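Long-range contact in Lin1840 protein (Listeria innocua serovar 6a, PDB 4ZOC), which probably hydrolyses terminal, non-reducing beta-D-glucosyl residues with release of beta-D-glucose, in a bacterial pathway of beta-1,2-glucan metabolism: residues 142-154 / 470-482. The protein carries 2 engineered substitutions. Sequence-based numbering, arbitrary orientation.
With BGC (beta-D-glucopyranose), chain G.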
# COMPACT_ATOMS: atom_id res chain seq x y z
N VAL A 142 -10.95 6.57 0.08
CA VAL A 142 -9.64 6.90 0.57
C VAL A 142 -9.30 6.13 1.85
O VAL A 142 -10.10 6.07 2.83
CB VAL A 142 -9.46 8.42 0.76
CG1 VAL A 142 -9.48 9.11 -0.58
CG2 VAL A 142 -10.51 9.06 1.71
N ARG A 143 -8.08 5.58 1.85
CA ARG A 143 -7.50 4.92 3.02
C ARG A 143 -6.10 5.48 3.37
O ARG A 143 -5.45 4.92 4.25
CB ARG A 143 -7.40 3.45 2.77
CG ARG A 143 -8.71 2.74 2.66
CD ARG A 143 -8.46 1.31 2.18
NE ARG A 143 -9.71 0.55 2.21
CZ ARG A 143 -9.83 -0.71 1.81
NH1 ARG A 143 -8.79 -1.36 1.36
NH2 ARG A 143 -11.01 -1.33 1.87
N ASP A 144 -5.65 6.53 2.67
CA ASP A 144 -4.25 6.98 2.72
C ASP A 144 -4.22 8.49 2.82
O ASP A 144 -4.30 9.22 1.84
CB ASP A 144 -3.47 6.45 1.51
CG ASP A 144 -1.98 6.72 1.61
OD1 ASP A 144 -1.57 7.59 2.46
OD2 ASP A 144 -1.23 6.08 0.83
N PRO A 145 -4.11 9.00 4.05
CA PRO A 145 -4.10 10.41 4.25
C PRO A 145 -2.85 11.17 3.80
O PRO A 145 -2.82 12.41 3.90
CB PRO A 145 -4.33 10.55 5.74
CG PRO A 145 -3.88 9.31 6.34
CD PRO A 145 -4.03 8.22 5.30
N ARG A 146 -1.83 10.47 3.25
CA ARG A 146 -0.69 11.20 2.58
C ARG A 146 -1.22 11.92 1.38
O ARG A 146 -0.75 13.03 1.04
CB ARG A 146 0.39 10.21 2.17
CG ARG A 146 1.15 9.69 3.34
CD ARG A 146 2.06 8.54 2.96
NE ARG A 146 1.31 7.36 2.54
CZ ARG A 146 1.87 6.16 2.34
NH1 ARG A 146 3.16 5.98 2.46
NH2 ARG A 146 1.11 5.13 2.00
N TRP A 147 -2.21 11.34 0.72
CA TRP A 147 -2.78 11.91 -0.53
C TRP A 147 -3.56 13.16 -0.19
O TRP A 147 -4.54 13.15 0.60
CB TRP A 147 -3.78 10.88 -1.11
CG TRP A 147 -4.21 11.09 -2.50
CD1 TRP A 147 -3.42 11.36 -3.55
CD2 TRP A 147 -5.54 11.00 -3.03
NE1 TRP A 147 -4.13 11.39 -4.71
CE2 TRP A 147 -5.42 11.15 -4.45
CE3 TRP A 147 -6.78 10.67 -2.49
CZ2 TRP A 147 -6.53 11.07 -5.33
CZ3 TRP A 147 -7.88 10.63 -3.32
CH2 TRP A 147 -7.76 10.82 -4.74
N GLY A 148 -3.20 14.27 -0.86
CA GLY A 148 -3.85 15.54 -0.59
C GLY A 148 -5.31 15.62 -0.91
O GLY A 148 -6.04 16.41 -0.33
N ARG A 149 -5.73 14.78 -1.82
CA ARG A 149 -7.15 14.77 -2.30
C ARG A 149 -8.12 14.05 -1.36
O ARG A 149 -9.30 14.07 -1.63
CB ARG A 149 -7.20 14.18 -3.72
CG ARG A 149 -6.26 14.93 -4.65
CD ARG A 149 -6.52 14.63 -6.14
NE ARG A 149 -7.69 15.41 -6.51
CZ ARG A 149 -8.00 15.85 -7.73
NH1 ARG A 149 -7.24 15.57 -8.79
NH2 ARG A 149 -9.08 16.60 -7.86
N VAL A 150 -7.68 13.50 -0.22
CA VAL A 150 -8.59 13.00 0.78
C VAL A 150 -9.59 14.09 1.16
O VAL A 150 -10.73 13.75 1.52
CB VAL A 150 -7.93 12.42 2.06
CG1 VAL A 150 -7.08 11.20 1.68
CG2 VAL A 150 -7.09 13.42 2.79
N MET A 151 -9.20 15.37 1.08
CA MET A 151 -10.11 16.45 1.50
C MET A 151 -11.39 16.48 0.67
O MET A 151 -12.37 17.05 1.10
CB MET A 151 -9.44 17.82 1.40
CG MET A 151 -8.91 18.16 -0.03
SD MET A 151 -9.33 19.80 -0.64
CE MET A 151 -11.10 19.68 -0.69
N GLU A 152 -11.34 15.92 -0.52
CA GLU A 152 -12.47 15.90 -1.50
C GLU A 152 -13.42 14.76 -1.30
O GLU A 152 -14.48 14.77 -1.87
CB GLU A 152 -11.93 15.84 -2.92
CG GLU A 152 -11.12 17.06 -3.34
CD GLU A 152 -10.30 16.72 -4.56
OE1 GLU A 152 -10.89 16.51 -5.64
OE2 GLU A 152 -9.05 16.74 -4.44
N SER A 153 -12.99 13.73 -0.57
CA SER A 153 -13.74 12.51 -0.37
C SER A 153 -14.46 12.61 0.94
O SER A 153 -14.04 13.37 1.79
CB SER A 153 -12.74 11.33 -0.34
OG SER A 153 -13.45 10.07 -0.09
N THR A 154 -15.50 11.76 1.17
CA THR A 154 -16.10 11.68 2.45
C THR A 154 -15.45 10.61 3.33
O THR A 154 -15.98 10.37 4.45
CB THR A 154 -17.67 11.57 2.37
OG1 THR A 154 -18.10 10.50 1.47
CG2 THR A 154 -18.23 12.94 1.84
N TRP A 470 -1.14 22.66 1.27
CA TRP A 470 -0.47 21.40 1.63
C TRP A 470 -1.32 20.17 1.37
O TRP A 470 -0.87 19.09 1.61
CB TRP A 470 -0.07 21.47 3.06
CG TRP A 470 0.94 22.57 3.38
CD1 TRP A 470 1.70 23.24 2.50
CD2 TRP A 470 1.28 23.08 4.68
NE1 TRP A 470 2.44 24.18 3.14
CE2 TRP A 470 2.21 24.13 4.48
CE3 TRP A 470 0.83 22.78 5.99
CZ2 TRP A 470 2.80 24.86 5.54
CZ3 TRP A 470 1.41 23.53 7.09
CH2 TRP A 470 2.39 24.57 6.84
N GLY A 471 -2.54 20.39 0.86
CA GLY A 471 -3.44 19.34 0.41
C GLY A 471 -4.08 19.75 -0.89
O GLY A 471 -3.60 20.65 -1.59
N GLY A 472 -5.15 19.08 -1.22
CA GLY A 472 -5.75 19.21 -2.53
C GLY A 472 -4.94 18.49 -3.60
O GLY A 472 -4.10 17.64 -3.32
N GLU A 473 -5.26 18.76 -4.87
CA GLU A 473 -4.54 18.10 -5.91
C GLU A 473 -2.99 18.40 -5.90
O GLU A 473 -2.58 19.55 -5.82
CB GLU A 473 -5.13 18.43 -7.27
CG GLU A 473 -4.41 17.75 -8.46
CD GLU A 473 -4.99 18.15 -9.83
OE1 GLU A 473 -6.07 18.85 -9.85
OE2 GLU A 473 -4.39 17.79 -10.89
N ALA A 474 -2.18 17.34 -5.99
CA ALA A 474 -0.71 17.47 -6.03
C ALA A 474 -0.16 18.12 -4.76
O ALA A 474 0.88 18.82 -4.78
CB ALA A 474 -0.24 18.18 -7.30
N GLY A 475 -0.84 17.83 -3.68
CA GLY A 475 -0.44 18.19 -2.31
C GLY A 475 -0.22 16.93 -1.46
O GLY A 475 -0.89 16.71 -0.48
N SER A 476 0.68 16.06 -1.89
CA SER A 476 0.98 14.84 -1.17
C SER A 476 2.04 15.13 -0.12
O SER A 476 3.12 15.72 -0.48
CB SER A 476 1.53 13.79 -2.16
OG SER A 476 0.51 13.27 -3.01
N LEU A 477 1.83 14.55 1.05
CA LEU A 477 2.78 14.61 2.13
C LEU A 477 3.22 13.25 2.51
O LEU A 477 2.39 12.44 2.95
CB LEU A 477 2.22 15.26 3.37
CG LEU A 477 1.94 16.69 3.50
CD1 LEU A 477 1.49 17.00 4.94
CD2 LEU A 477 3.24 17.40 3.14
N ALA A 478 4.50 12.96 2.41
CA ALA A 478 4.97 11.66 2.88
C ALA A 478 4.85 11.44 4.35
O ALA A 478 4.51 10.30 4.77
CB ALA A 478 6.39 11.41 2.42
N THR A 479 4.96 12.49 5.16
CA THR A 479 4.75 12.38 6.60
C THR A 479 3.57 13.25 6.99
O THR A 479 3.52 14.48 6.72
CB THR A 479 6.00 12.83 7.36
OG1 THR A 479 7.12 12.04 6.90
CG2 THR A 479 5.84 12.75 8.82
N ILE A 480 2.55 12.61 7.54
CA ILE A 480 1.29 13.31 7.81
C ILE A 480 1.31 14.00 9.19
O ILE A 480 0.53 13.65 10.13
CB ILE A 480 0.07 12.36 7.67
CG1 ILE A 480 0.23 11.11 8.51
CG2 ILE A 480 -0.10 11.98 6.21
CD1 ILE A 480 -1.10 10.62 9.04
N ARG A 481 2.17 15.00 9.25
CA ARG A 481 2.40 15.82 10.43
C ARG A 481 2.29 17.29 10.06
O ARG A 481 2.51 17.66 8.93
CB ARG A 481 3.78 15.50 11.02
CG ARG A 481 3.86 14.20 11.76
CD ARG A 481 5.25 14.01 12.29
NE ARG A 481 5.61 14.90 13.38
CZ ARG A 481 5.35 14.66 14.66
NH1 ARG A 481 4.60 13.64 15.00
NH2 ARG A 481 5.74 15.52 15.59
N LEU A 482 1.88 18.11 11.03
CA LEU A 482 2.01 19.52 10.92
C LEU A 482 3.47 19.87 10.97
O LEU A 482 4.31 19.00 11.30
CB LEU A 482 1.32 20.19 12.14
CG LEU A 482 -0.18 20.10 12.37
CD1 LEU A 482 -0.54 20.67 13.68
CD2 LEU A 482 -0.88 20.86 11.30
C2 BGC G . -3.66 22.54 -14.17
C3 BGC G . -3.82 20.98 -14.24
C4 BGC G . -4.82 20.42 -13.15
C5 BGC G . -6.11 21.26 -13.27
C6 BGC G . -7.09 20.76 -12.26
C1 BGC G . -5.02 23.14 -14.31
O1 BGC G . -4.94 24.58 -14.34
O2 BGC G . -2.81 23.03 -15.20
O3 BGC G . -2.52 20.37 -14.13
O4 BGC G . -5.04 18.96 -13.26
O5 BGC G . -5.83 22.70 -13.23
O6 BGC G . -6.56 21.06 -10.97
O HOH W 1 -1.85 14.82 -3.40
O HOH W 2 -8.05 17.38 -11.07
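Two backbone hydrogen bonds join the segments: Leu477 N gives a nearly straight one (167°) to Arg146 O at 3.0 Å, and Gly472 N a weak one to Gly148 O. They tie a loop of the glycoside hydrolase family 3 TIM barrel, with its short 3-10 segment 148-152, to the glucose-binding loop of the C-terminal domain. Gly148 packs against the type II turn 472-475, its CA 3.2 Å from Gly475 O, and a water accepts from Gly148 N and donates to Ser476 OG, which also bonds Gly202 O.

At the sugar end, Arg149 and Glu473 extend alongside each other in the same direction, their guanidinium and carboxylate planes 8° apart. CB of Glu473 lies over one guanidinium face, and the salt bridge from Arg149 NH1 to Glu473 OE1 is long (3.6 Å); the oxygen sits off the plane, so no N-H points at it and the attraction is between charges alone. Glu152 instead takes Arg149 NE and NH2 side-on, one to each carboxylate oxygen, which fixes the rotation of the guanidinium, so that one face is turned to Glu473 CB.

At the other end, a bend at chi3 (-67°) brings Arg146 NE and NH2 onto Asp144, while its NH1 bonds backbone carbonyls of the second subunit. Ile480 CG2 rests on Pro145 O.

Fully extended, Glu473 reaches the glucose with both oxygens: OE1 accepts from O6 at 2.5 Å, OE2 from O4 at 2.7 Å.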